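Local atomic coordinates of Methylcobalamin\: coenzyme M methyltransferase (Methanosarcina mazei, PDB entry 4AY7), a protein that catalyses the zinc-dependent transfer of a methyl group from a methylated corrinoid to coenzyme M during methanogenesis. Residues A21-E26 with V242-I247; C34-T39 with G265-E270; D205-A210 with Q233-S238. All blocks are in the same frame, centred on the assembly; numbering follows the deposited sequence.

Contact 1: A21-E26 with V242-I247; sequences AALKGE and VTVLHI. With ZN (zinc ion), chain C.
Leu23 and Val242 meet in the TIM barrel of this URO-D family enzyme, where the end of helix 15-24 packs on the first residues of strand 242-246. The contact lies at the opposite end of the strand from the zinc site. Leu23 points toward the strand and spreads its two methyls over two valines. Its CD1 lies 3.8 Å from Val242 CG1, and its CB also approaches that methyl, CB to CG1 3.9 Å. Both Leu23 methyls, CD1 and CD2, reach Val244 CG2, each at 4.0 Å, and the leucine and Val244 side chains cross at about a right angle. Val242 is held by both of its branches. CG1 is set anti to the backbone N (chi1 168°) and faces Leu23. CG2 turns to Lys24, whose extended chain runs past it, with Lys24 CE 3.7 Å from Val242 CG2. The lysine thus lends its methylenes to the edge of an apolar cluster while it remains exposed. An alanine in place of Val242 would probably open a gap beside Leu23 CD1 and leave Lys24 CE without the methyl it packs on. Leu23 also packs on Val206 and Val320, so the helix end touches three barrel strands. The helix stops here in a Schellman motif: Glu26 N bonds Ala21 O at 2.9 Å, and Gly25, with positive phi (85°), is its C-prime residue. At the far end of the strand, His246 NE2 binds the zinc ion at 2.2 Å, and Cys248 and Cys325 also bind the metal. Helix and strand meet here only through methyls and methylenes, so their fit rests on shape and burial, well away from the metal ligand.

Contact 2: C34-T39 with G265-E270; sequences CSVTQT and GLSVEE
Val36 and Thr37 turn their methyls to Ser267 inside the TIM barrel, where the loop after helix 15-24 faces strand 265-267 at Ser267. All three side chains are buried and point across the contact toward the other segment. Ser267 lies before two methyls from neighbouring loop residues. Val36 brings its CG2 branch, which is 3.8 Å from Ser267 OG and 3.9 Å from Ser267 CB. With CG1 turned anti to the carbonyl carbon (chi1 -59°), CG2 falls between the backbone N and the carbonyl carbon and faces the strand. Thr37 approaches less closely, with CG2 4.0 Å from Ser267 OG. The contact is therefore van der Waals packing of methyls on a hydroxymethyl group. The polar ends of the residues are used elsewhere. Ser267 OG is hydrogen-bonded to ND1 of His246, the zinc ligand, and is therefore a second-shell partner that probably helps fix the rotation of the imidazole. Both methyls pack against this same OG. Thr37 OG1 bonds the carbonyl O of Cys325, another zinc ligand, so the threonine is divided between a methyl for Ser267 and a hydroxyl for the metal-site backbone. The Thr37 side chain is about 6 Å from the zinc ion, so it lies near the metal without binding it. The next loop residue, Gln38, binds coenzyme M in this protein, so the loop links the zinc surroundings with the substrate site. Within the loop, Ser35 also ties the chain to itself. Its OG donates to Thr37 O at 2.9 Å, at a C=O...donor angle of 114°, from above the carbonyl plane and 46° out of it.

Contact 3: D205-A210 with Q233-S238; sequences DVIAIA and QKFASS
Ile209 and Phe235 pack together in a beta-alpha-beta unit of the TIM barrel, made of strand 206-210, helix 221-238 and strand 242-246. Ile209 points toward the helix from its CB, where the chain divides. The short branch, CG2, sits over the rim of the ring near the CE1-CZ bond. It lies 3.4 Å from Phe235 CZ and 3.6 Å from Phe235 CE1. The longer branch starts at CG1, which packs on Leu245 CD1 of the next strand. CG1 is placed between the backbone N and the carbonyl carbon (chi1 72°), leaving CG2 beside the backbone N and aimed at the ring. At the tip, CD1 swings over the same ring face as CG2, 4.1 Å above its plane and offset toward the rim. Its nearest ring atom is Phe235 CE1, 4.2 Å from CD1. The two side chains slide past each other in opposite directions. Phe235 extends anti to its own N (chi1 -180°), which carries the ring from the helix to the sheet. A second isoleucine meets the ring at its edge: Ile207 CG2 stands near the ring plane, 4.2 Å from Phe235 CZ. Both isoleucines start out toward the helix, though the Ile207 chain then leads away and only CG2 reaches the ring. Met154 of strand 150-155 touches both isoleucines and the phenylalanine. Phe263 also packs on Ile209 and Phe235. Within the last turn of the helix, Ser238 OG donates to Lys234 O at 2.6 Å. The helix thus meets the strand through carbon alone, and the seam depends on how isoleucine methyls fit over the rim of one ring face and at its edge, not on directed bonds.

All three contacts are buried, and all reach the parallel sheet of one TIM barrel. Contact 1 alone has an exposed partner, a lysine at its edge. Contacts 1 and 2 fill the barrel interior, one near the strand starts and one near the zinc. Contact 3 lies on the outer side, between sheet and helix. Strand 242-246 joins them through backbone pairing with its two neighbours: Leu245 O lies 2.9 Å from Ser267 N of contact 2, and Val244 O lies 2.9 Å from Ile209 N of contact 3, both probable hydrogen bonds. Contacts 1 and 3 are apolar. Contact 2 adds buried hydroxyls tied to the metal site.

Contact 1: A21-E26 with V242-I247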
ATOM      1  N   ALA A  21      -7.435 -16.063   0.821  1.00 21.43           N
ATOM      2  CA  ALA A  21      -8.352 -16.725  -0.171  1.00 20.97           C
ATOM      3  C   ALA A  21      -8.947 -15.697  -1.131  1.00 20.35           C
ATOM      4  O   ALA A  21      -8.884 -15.844  -2.401  1.00 20.64           O
ATOM      5  CB  ALA A  21      -9.434 -17.529   0.545  1.00 21.57           C
ATOM      6  N   ALA A  22      -9.450 -14.614  -0.573  1.00 19.79           N
ATOM      7  CA  ALA A  22      -9.995 -13.535  -1.414  1.00 19.05           C
ATOM      8  C   ALA A  22      -9.082 -12.965  -2.443  1.00 18.71           C
ATOM      9  O   ALA A  22      -9.472 -12.741  -3.589  1.00 17.72           O
ATOM     10  CB  ALA A  22     -10.612 -12.430  -0.551  1.00 18.87           C
ATOM     11  N   LEU A  23      -7.843 -12.657  -2.000  1.00 18.57           N
ATOM     12  CA  LEU A  23      -6.849 -12.088  -2.858  1.00 18.87           C
ATOM     13  C   LEU A  23      -6.420 -13.093  -3.913  1.00 19.10           C
ATOM     14  O   LEU A  23      -6.178 -12.727  -5.054  1.00 19.49           O
ATOM     15  CB  LEU A  23      -5.642 -11.518  -2.052  1.00 18.40           C
ATOM     16  CG  LEU A  23      -5.922 -10.292  -1.194  1.00 18.21           C
ATOM     17  CD1 LEU A  23      -4.793  -9.955  -0.180  1.00 18.04           C
ATOM     18  CD2 LEU A  23      -6.290  -9.126  -2.163  1.00 18.46           C
ATOM     19  N   LYS A  24      -6.311 -14.349  -3.554  1.00 20.13           N
ATOM     20  CA  LYS A  24      -5.939 -15.334  -4.543  1.00 21.40           C
ATOM     21  C   LYS A  24      -7.078 -15.720  -5.498  1.00 22.27           C
ATOM     22  O   LYS A  24      -6.828 -16.357  -6.530  1.00 23.59           O
ATOM     23  CB  LYS A  24      -5.450 -16.564  -3.847  1.00 23.37           C
ATOM     24  CG  LYS A  24      -4.128 -16.395  -3.134  1.00 25.07           C
ATOM     25  CD  LYS A  24      -3.695 -17.797  -2.746  1.00 28.53           C
ATOM     26  CE  LYS A  24      -2.683 -17.818  -1.622  1.00 31.74           C
ATOM     27  NZ  LYS A  24      -2.608 -19.221  -1.110  1.00 36.30           N
ATOM     28  N   GLY A  25      -8.302 -15.326  -5.200  1.00 21.84           N
ATOM     29  CA  GLY A  25      -9.448 -15.699  -6.073  1.00 23.21           C
ATOM     30  C   GLY A  25     -10.032 -17.049  -5.761  1.00 23.83           C
ATOM     31  O   GLY A  25     -10.768 -17.635  -6.578  1.00 25.17           O
ATOM     32  N   GLU A  26      -9.741 -17.562  -4.591  1.00 24.24           N
ATOM     33  CA  GLU A  26     -10.380 -18.783  -4.122  1.00 26.61           C
ATOM     34  C   GLU A  26     -11.727 -18.489  -3.509  1.00 26.57           C
ATOM     35  O   GLU A  26     -11.998 -17.337  -3.076  1.00 24.91           O
ATOM     36  CB  GLU A  26      -9.450 -19.387  -3.095  1.00 28.18           C
ATOM     37  CG  GLU A  26      -8.123 -19.790  -3.705  1.00 30.51           C
ATOM     38  CD  GLU A  26      -7.110 -20.157  -2.663  1.00 33.87           C
ATOM     39  OE1 GLU A  26      -7.317 -19.731  -1.520  1.00 38.36           O
ATOM     40  OE2 GLU A  26      -6.111 -20.860  -2.965  1.00 37.06           O
ATOM     41  N   VAL A 242       1.610 -13.412  -0.656  1.00 20.77           N
ATOM     42  CA  VAL A 242       0.604 -12.677  -1.379  1.00 20.38           C
ATOM     43  C   VAL A 242       0.959 -11.205  -1.398  1.00 19.24           C
ATOM     44  O   VAL A 242       1.491 -10.639  -0.406  1.00 18.89           O
ATOM     45  CB  VAL A 242      -0.805 -12.980  -0.797  1.00 20.36           C
ATOM     46  CG1 VAL A 242      -1.852 -11.986  -1.337  1.00 20.40           C
ATOM     47  CG2 VAL A 242      -1.154 -14.480  -1.041  1.00 20.98           C
ATOM     48  N   THR A 243       0.856 -10.627  -2.601  1.00 19.14           N
ATOM     49  CA  THR A 243       1.122  -9.203  -2.794  1.00 18.47           C
ATOM     50  C   THR A 243      -0.060  -8.457  -3.439  1.00 17.91           C
ATOM     51  O   THR A 243      -0.897  -9.054  -4.150  1.00 17.80           O
ATOM     52  CB  THR A 243       2.364  -8.973  -3.651  1.00 18.93           C
ATOM     53  OG1 THR A 243       2.145  -9.578  -4.895  1.00 18.82           O
ATOM     54  CG2 THR A 243       3.661  -9.574  -3.048  1.00 18.60           C
ATOM     55  N   VAL A 244      -0.053  -7.146  -3.254  1.00 17.05           N
ATOM     56  CA  VAL A 244      -1.045  -6.219  -3.761  1.00 16.66           C
ATOM     57  C   VAL A 244      -0.328  -4.985  -4.313  1.00 16.56           C
ATOM     58  O   VAL A 244       0.585  -4.436  -3.680  1.00 17.14           O
ATOM     59  CB  VAL A 244      -2.067  -5.816  -2.649  1.00 16.71           C
ATOM     60  CG1 VAL A 244      -3.066  -4.777  -3.136  1.00 16.02           C
ATOM     61  CG2 VAL A 244      -2.886  -7.012  -2.184  1.00 16.93           C
ATOM     62  N   LEU A 245      -0.748  -4.516  -5.475  1.00 16.53           N
ATOM     63  CA  LEU A 245      -0.186  -3.345  -6.111  1.00 16.35           C
ATOM     64  C   LEU A 245      -1.234  -2.232  -6.094  1.00 16.60           C
ATOM     65  O   LEU A 245      -2.329  -2.387  -6.636  1.00 16.09           O
ATOM     66  CB  LEU A 245       0.197  -3.659  -7.546  1.00 16.75           C
ATOM     67  CG  LEU A 245       0.546  -2.502  -8.416  1.00 16.95           C
ATOM     68  CD1 LEU A 245       1.874  -1.944  -7.862  1.00 17.14           C
ATOM     69  CD2 LEU A 245       0.792  -2.966  -9.832  1.00 17.72           C
ATOM     70  N   HIS A 246      -0.850  -1.107  -5.512  1.00 16.64           N
ATOM     71  CA  HIS A 246      -1.696   0.065  -5.488  1.00 17.65           C
ATOM     72  C   HIS A 246      -1.077   1.175  -6.296  1.00 18.55           C
ATOM     73  O   HIS A 246       0.058   1.609  -5.948  1.00 18.65           O
ATOM     74  CB  HIS A 246      -1.936   0.478  -4.067  1.00 18.47           C
ATOM     75  CG  HIS A 246      -2.666   1.793  -3.976  1.00 20.49           C
ATOM     76  ND1 HIS A 246      -3.981   1.877  -3.997  1.00 20.48           N
ATOM     77  CD2 HIS A 246      -2.201   3.103  -3.945  1.00 23.05           C
ATOM     78  CE1 HIS A 246      -4.378   3.158  -4.038  1.00 21.64           C
ATOM     79  NE2 HIS A 246      -3.307   3.911  -3.936  1.00 24.47           N
ATOM     80  N   ILE A 247      -1.746   1.674  -7.325  1.00 19.23           N
ATOM     81  CA  ILE A 247      -1.179   2.786  -8.117  1.00 20.63           C
ATOM     82  C   ILE A 247      -2.266   3.822  -8.152  1.00 22.48           C
ATOM     83  O   ILE A 247      -3.398   3.536  -8.576  1.00 21.48           O
ATOM     84  CB  ILE A 247      -0.730   2.418  -9.549  1.00 20.21           C
ATOM     85  CG1 ILE A 247       0.463   1.446  -9.527  1.00 20.11           C
ATOM     86  CG2 ILE A 247      -0.312   3.655 -10.384  1.00 20.45           C
ATOM     87  CD1 ILE A 247       0.935   1.017 -10.945  1.00 20.86           C
TER
HETATM   88 ZN    ZN C 500      -3.433   6.121  -4.240  1.00 46.90          ZN

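Contact 2: C34-T39 with G265-E270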
ATOM      1  N   CYS A  34     -11.198  -4.504   4.741  1.00 21.26           N
ATOM      2  CA  CYS A  34      -9.965  -4.012   5.408  1.00 22.87           C
ATOM      3  C   CYS A  34      -9.325  -2.939   4.591  1.00 23.20           C
ATOM      4  O   CYS A  34      -9.909  -2.508   3.600  1.00 24.79           O
ATOM      5  CB  CYS A  34      -9.000  -5.141   5.646  1.00 23.01           C
ATOM      6  SG  CYS A  34      -8.278  -5.748   4.163  1.00 25.37           S
ATOM      7  N   SER A  35      -8.156  -2.448   5.039  1.00 23.24           N
ATOM      8  CA  SER A  35      -7.369  -1.496   4.242  1.00 22.96           C
ATOM      9  C   SER A  35      -6.009  -2.044   3.966  1.00 22.39           C
ATOM     10  O   SER A  35      -5.370  -2.619   4.870  1.00 22.84           O
ATOM     11  CB  SER A  35      -7.290  -0.155   4.986  1.00 23.37           C
ATOM     12  OG  SER A  35      -6.707   0.799   4.115  1.00 24.71           O
ATOM     13  N   VAL A  36      -5.560  -1.892   2.728  1.00 21.24           N
ATOM     14  CA  VAL A  36      -4.247  -2.264   2.311  1.00 22.77           C
ATOM     15  C   VAL A  36      -3.427  -0.979   2.203  1.00 22.44           C
ATOM     16  O   VAL A  36      -2.238  -1.032   1.990  1.00 21.35           O
ATOM     17  CB  VAL A  36      -4.204  -3.111   1.005  1.00 22.83           C
ATOM     18  CG1 VAL A  36      -5.011  -4.393   1.179  1.00 25.09           C
ATOM     19  CG2 VAL A  36      -4.787  -2.344  -0.196  1.00 24.57           C
ATOM     20  N   THR A  37      -4.054   0.167   2.414  1.00 21.37           N
ATOM     21  CA  THR A  37      -3.379   1.432   2.301  1.00 21.31           C
ATOM     22  C   THR A  37      -3.320   2.007   3.747  1.00 21.08           C
ATOM     23  O   THR A  37      -3.885   1.427   4.658  1.00 21.43           O
ATOM     24  CB  THR A  37      -4.201   2.349   1.384  1.00 22.14           C
ATOM     25  OG1 THR A  37      -5.550   2.388   1.873  1.00 23.64           O
ATOM     26  CG2 THR A  37      -4.217   1.770  -0.076  1.00 23.47           C
ATOM     27  N   GLN A  38      -2.712   3.151   3.955  1.00 19.84           N
ATOM     28  CA  GLN A  38      -2.395   3.560   5.331  1.00 20.47           C
ATOM     29  C   GLN A  38      -3.683   3.811   6.179  1.00 20.58           C
ATOM     30  O   GLN A  38      -4.692   4.348   5.675  1.00 19.81           O
ATOM     31  CB  GLN A  38      -1.410   4.765   5.326  1.00 21.02           C
ATOM     32  CG  GLN A  38      -2.019   6.151   5.400  1.00 20.89           C
ATOM     33  CD  GLN A  38      -2.387   6.562   6.829  1.00 21.23           C
ATOM     34  OE1 GLN A  38      -1.694   6.145   7.765  1.00 21.74           O
ATOM     35  NE2 GLN A  38      -3.524   7.281   7.012  1.00 19.73           N
ATOM     36  N   THR A  39      -3.634   3.382   7.433  1.00 20.21           N
ATOM     37  CA  THR A  39      -4.800   3.432   8.332  1.00 21.74           C
ATOM     38  C   THR A  39      -4.697   4.402   9.550  1.00 22.24           C
ATOM     39  O   THR A  39      -5.536   4.397  10.452  1.00 24.18           O
ATOM     40  CB  THR A  39      -4.999   2.008   8.870  1.00 22.58           C
ATOM     41  OG1 THR A  39      -3.799   1.571   9.532  1.00 24.48           O
ATOM     42  CG2 THR A  39      -5.322   1.037   7.693  1.00 22.38           C
ATOM     43  N   GLY A 265      -3.570  -9.105  -5.986  1.00 18.21           N
ATOM     44  CA  GLY A 265      -4.556  -8.050  -5.984  1.00 17.94           C
ATOM     45  C   GLY A 265      -4.042  -6.759  -6.541  1.00 17.59           C
ATOM     46  O   GLY A 265      -2.827  -6.403  -6.399  1.00 16.84           O
ATOM     47  N   LEU A 266      -4.978  -6.036  -7.131  1.00 17.12           N
ATOM     48  CA  LEU A 266      -4.821  -4.676  -7.494  1.00 17.33           C
ATOM     49  C   LEU A 266      -5.734  -3.717  -6.699  1.00 17.84           C
ATOM     50  O   LEU A 266      -6.921  -3.880  -6.583  1.00 18.46           O
ATOM     51  CB  LEU A 266      -5.030  -4.472  -8.992  1.00 17.22           C
ATOM     52  CG  LEU A 266      -4.224  -5.335  -9.903  1.00 17.64           C
ATOM     53  CD1 LEU A 266      -4.673  -5.034 -11.316  1.00 18.34           C
ATOM     54  CD2 LEU A 266      -2.729  -5.068  -9.744  1.00 17.07           C
ATOM     55  N   SER A 267      -5.115  -2.712  -6.092  1.00 18.69           N
ATOM     56  CA  SER A 267      -5.838  -1.713  -5.240  1.00 19.24           C
ATOM     57  C   SER A 267      -5.943  -0.491  -6.079  1.00 20.14           C
ATOM     58  O   SER A 267      -4.914   0.091  -6.490  1.00 21.91           O
ATOM     59  CB  SER A 267      -5.092  -1.446  -3.970  1.00 19.74           C
ATOM     60  OG  SER A 267      -5.544  -0.285  -3.299  1.00 20.50           O
ATOM     61  N   VAL A 268      -7.176  -0.019  -6.245  1.00 21.22           N
ATOM     62  CA  VAL A 268      -7.483   1.063  -7.144  1.00 23.53           C
ATOM     63  C   VAL A 268      -8.425   2.110  -6.481  1.00 23.96           C
ATOM     64  O   VAL A 268      -9.152   1.803  -5.553  1.00 22.82           O
ATOM     65  CB  VAL A 268      -8.278   0.602  -8.372  1.00 24.20           C
ATOM     66  CG1 VAL A 268      -7.407  -0.316  -9.207  1.00 24.86           C
ATOM     67  CG2 VAL A 268      -9.588  -0.099  -7.933  1.00 24.23           C
ATOM     68  N   GLU A 269      -8.329   3.312  -6.993  1.00 25.78           N
ATOM     69  CA  GLU A 269      -9.130   4.417  -6.522  1.00 30.80           C
ATOM     70  C   GLU A 269     -10.450   4.415  -7.239  1.00 28.84           C
ATOM     71  O   GLU A 269     -10.601   3.913  -8.337  1.00 26.20           O
ATOM     72  CB  GLU A 269      -8.429   5.734  -6.856  1.00 33.77           C
ATOM     73  CG  GLU A 269      -7.286   6.093  -5.945  1.00 39.77           C
ATOM     74  CD  GLU A 269      -6.994   7.599  -5.982  1.00 45.38           C
ATOM     75  OE1 GLU A 269      -6.229   8.009  -6.884  1.00 40.85           O
ATOM     76  OE2 GLU A 269      -7.537   8.348  -5.099  1.00 54.75           O
ATOM     77  N   GLU A 270     -11.385   5.093  -6.614  1.00 31.33           N
ATOM     78  CA  GLU A 270     -12.724   5.316  -7.120  1.00 33.96           C
ATOM     79  C   GLU A 270     -12.725   6.026  -8.487  1.00 33.29           C
ATOM     80  O   GLU A 270     -13.609   5.839  -9.295  1.00 32.30           O
ATOM     81  CB  GLU A 270     -13.387   6.237  -6.050  1.00 36.18           C
ATOM     82  CG  GLU A 270     -14.854   6.531  -6.219  1.00 40.64           C
ATOM     83  CD  GLU A 270     -15.083   7.570  -7.293  1.00 44.03           C
ATOM     84  OE1 GLU A 270     -14.285   8.550  -7.288  1.00 43.77           O
ATOM     85  OE2 GLU A 270     -16.000   7.360  -8.158  1.00 45.82           O
TER

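Contact 3: D205-A210 with Q233-S238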
ATOM      1  N   ASP A 205       1.606 -10.968   6.260  1.00 20.54           N
ATOM      2  CA  ASP A 205       0.901 -11.986   5.450  1.00 21.09           C
ATOM      3  C   ASP A 205       0.691 -11.548   4.018  1.00 20.47           C
ATOM      4  O   ASP A 205       0.589 -12.394   3.099  1.00 20.44           O
ATOM      5  CB  ASP A 205      -0.468 -12.283   6.086  1.00 21.76           C
ATOM      6  CG  ASP A 205      -0.331 -12.861   7.509  1.00 23.38           C
ATOM      7  OD1 ASP A 205       0.311 -13.935   7.740  1.00 24.88           O
ATOM      8  OD2 ASP A 205      -0.775 -12.179   8.435  1.00 24.88           O
ATOM      9  N   VAL A 206       0.531 -10.237   3.854  1.00 18.95           N
ATOM     10  CA  VAL A 206       0.350  -9.613   2.564  1.00 18.25           C
ATOM     11  C   VAL A 206       1.343  -8.469   2.504  1.00 17.64           C
ATOM     12  O   VAL A 206       1.472  -7.765   3.500  1.00 17.54           O
ATOM     13  CB  VAL A 206      -1.090  -9.064   2.501  1.00 18.05           C
ATOM     14  CG1 VAL A 206      -1.285  -8.256   1.210  1.00 18.07           C
ATOM     15  CG2 VAL A 206      -2.085 -10.199   2.611  1.00 18.27           C
ATOM     16  N   ILE A 207       1.993  -8.232   1.370  1.00 17.53           N
ATOM     17  CA  ILE A 207       2.803  -7.035   1.187  1.00 17.54           C
ATOM     18  C   ILE A 207       2.010  -6.264   0.170  1.00 17.35           C
ATOM     19  O   ILE A 207       1.788  -6.798  -0.895  1.00 16.45           O
ATOM     20  CB  ILE A 207       4.277  -7.266   0.688  1.00 17.91           C
ATOM     21  CG1 ILE A 207       4.956  -8.212   1.677  1.00 18.21           C
ATOM     22  CG2 ILE A 207       4.977  -5.910   0.519  1.00 18.32           C
ATOM     23  CD1 ILE A 207       5.087  -7.632   3.117  1.00 18.36           C
ATOM     24  N   ALA A 208       1.645  -5.034   0.516  1.00 16.88           N
ATOM     25  CA  ALA A 208       1.006  -4.078  -0.348  1.00 17.23           C
ATOM     26  C   ALA A 208       1.895  -2.905  -0.717  1.00 17.77           C
ATOM     27  O   ALA A 208       2.332  -2.092   0.164  1.00 19.17           O
ATOM     28  CB  ALA A 208      -0.241  -3.561   0.331  1.00 16.89           C
ATOM     29  N   ILE A 209       2.234  -2.784  -2.006  1.00 17.92           N
ATOM     30  CA  ILE A 209       3.078  -1.703  -2.387  1.00 17.77           C
ATOM     31  C   ILE A 209       2.269  -0.579  -2.982  1.00 17.11           C
ATOM     32  O   ILE A 209       1.306  -0.797  -3.702  1.00 16.65           O
ATOM     33  CB  ILE A 209       4.213  -2.128  -3.315  1.00 18.30           C
ATOM     34  CG1 ILE A 209       3.722  -2.464  -4.701  1.00 18.83           C
ATOM     35  CG2 ILE A 209       5.030  -3.286  -2.675  1.00 18.88           C
ATOM     36  CD1 ILE A 209       4.825  -2.860  -5.677  1.00 18.80           C
ATOM     37  N   ALA A 210       2.674   0.626  -2.687  1.00 17.47           N
ATOM     38  CA  ALA A 210       2.049   1.793  -3.233  1.00 18.41           C
ATOM     39  C   ALA A 210       3.055   2.427  -4.146  1.00 19.96           C
ATOM     40  O   ALA A 210       4.142   2.790  -3.705  1.00 20.11           O
ATOM     41  CB  ALA A 210       1.573   2.729  -2.125  1.00 19.40           C
ATOM     42  N   GLN A 233       6.791  -7.001 -12.115  1.00 21.09           N
ATOM     43  CA  GLN A 233       6.814  -8.467 -12.280  1.00 21.92           C
ATOM     44  C   GLN A 233       7.903  -9.156 -11.471  1.00 21.82           C
ATOM     45  O   GLN A 233       7.633 -10.175 -10.812  1.00 20.77           O
ATOM     46  CB  GLN A 233       6.989  -8.849 -13.740  1.00 23.27           C
ATOM     47  CG  GLN A 233       5.715  -8.602 -14.505  1.00 24.12           C
ATOM     48  CD  GLN A 233       5.855  -8.742 -16.026  1.00 26.43           C
ATOM     49  OE1 GLN A 233       6.903  -8.461 -16.594  1.00 29.69           O
ATOM     50  NE2 GLN A 233       4.782  -9.123 -16.678  1.00 27.02           N
ATOM     51  N   LYS A 234       9.103  -8.570 -11.452  1.00 22.57           N
ATOM     52  CA  LYS A 234      10.202  -9.181 -10.705  1.00 23.31           C
ATOM     53  C   LYS A 234       9.937  -9.104  -9.225  1.00 22.22           C
ATOM     54  O   LYS A 234      10.233 -10.054  -8.465  1.00 21.61           O
ATOM     55  CB  LYS A 234      11.511  -8.525 -11.030  1.00 25.47           C
ATOM     56  CG  LYS A 234      12.711  -9.192 -10.394  1.00 29.09           C
ATOM     57  CD  LYS A 234      13.943  -8.367 -10.737  1.00 32.57           C
ATOM     58  CE  LYS A 234      15.238  -9.038 -10.288  1.00 36.71           C
ATOM     59  NZ  LYS A 234      15.207 -10.477 -10.715  1.00 43.48           N
ATOM     60  N   PHE A 235       9.403  -7.951  -8.774  1.00 21.04           N
ATOM     61  CA  PHE A 235       9.037  -7.857  -7.369  1.00 20.29           C
ATOM     62  C   PHE A 235       8.038  -8.926  -6.939  1.00 20.72           C
ATOM     63  O   PHE A 235       8.246  -9.642  -5.927  1.00 21.37           O
ATOM     64  CB  PHE A 235       8.424  -6.467  -7.113  1.00 19.61           C
ATOM     65  CG  PHE A 235       8.016  -6.244  -5.695  1.00 18.99           C
ATOM     66  CD1 PHE A 235       6.766  -6.565  -5.271  1.00 18.85           C
ATOM     67  CD2 PHE A 235       8.928  -5.666  -4.781  1.00 19.29           C
ATOM     68  CE1 PHE A 235       6.365  -6.336  -3.958  1.00 18.72           C
ATOM     69  CE2 PHE A 235       8.561  -5.460  -3.466  1.00 19.10           C
ATOM     70  CZ  PHE A 235       7.262  -5.817  -3.050  1.00 18.73           C
ATOM     71  N   ALA A 236       6.928  -9.022  -7.680  1.00 20.24           N
ATOM     72  CA  ALA A 236       5.812  -9.914  -7.299  1.00 21.20           C
ATOM     73  C   ALA A 236       6.314 -11.324  -7.327  1.00 22.36           C
ATOM     74  O   ALA A 236       6.024 -12.111  -6.426  1.00 22.13           O
ATOM     75  CB  ALA A 236       4.655  -9.790  -8.245  1.00 21.01           C
ATOM     76  N   SER A 237       7.176 -11.624  -8.295  1.00 22.35           N
ATOM     77  CA  SER A 237       7.664 -13.007  -8.351  1.00 24.66           C
ATOM     78  C   SER A 237       8.683 -13.384  -7.282  1.00 23.88           C
ATOM     79  O   SER A 237       8.895 -14.562  -7.009  1.00 24.14           O
ATOM     80  CB  SER A 237       8.126 -13.351  -9.759  1.00 27.47           C
ATOM     81  OG  SER A 237       9.363 -12.723 -10.011  1.00 29.73           O
ATOM     82  N   SER A 238       9.393 -12.400  -6.741  1.00 22.70           N
ATOM     83  CA  SER A 238      10.479 -12.664  -5.807  1.00 22.51           C
ATOM     84  C   SER A 238      10.103 -12.564  -4.327  1.00 21.99           C
ATOM     85  O   SER A 238      10.896 -12.923  -3.436  1.00 22.06           O
ATOM     86  CB  SER A 238      11.580 -11.670  -6.102  1.00 22.67           C
ATOM     87  OG  SER A 238      11.969 -11.687  -7.496  1.00 23.61           O
TER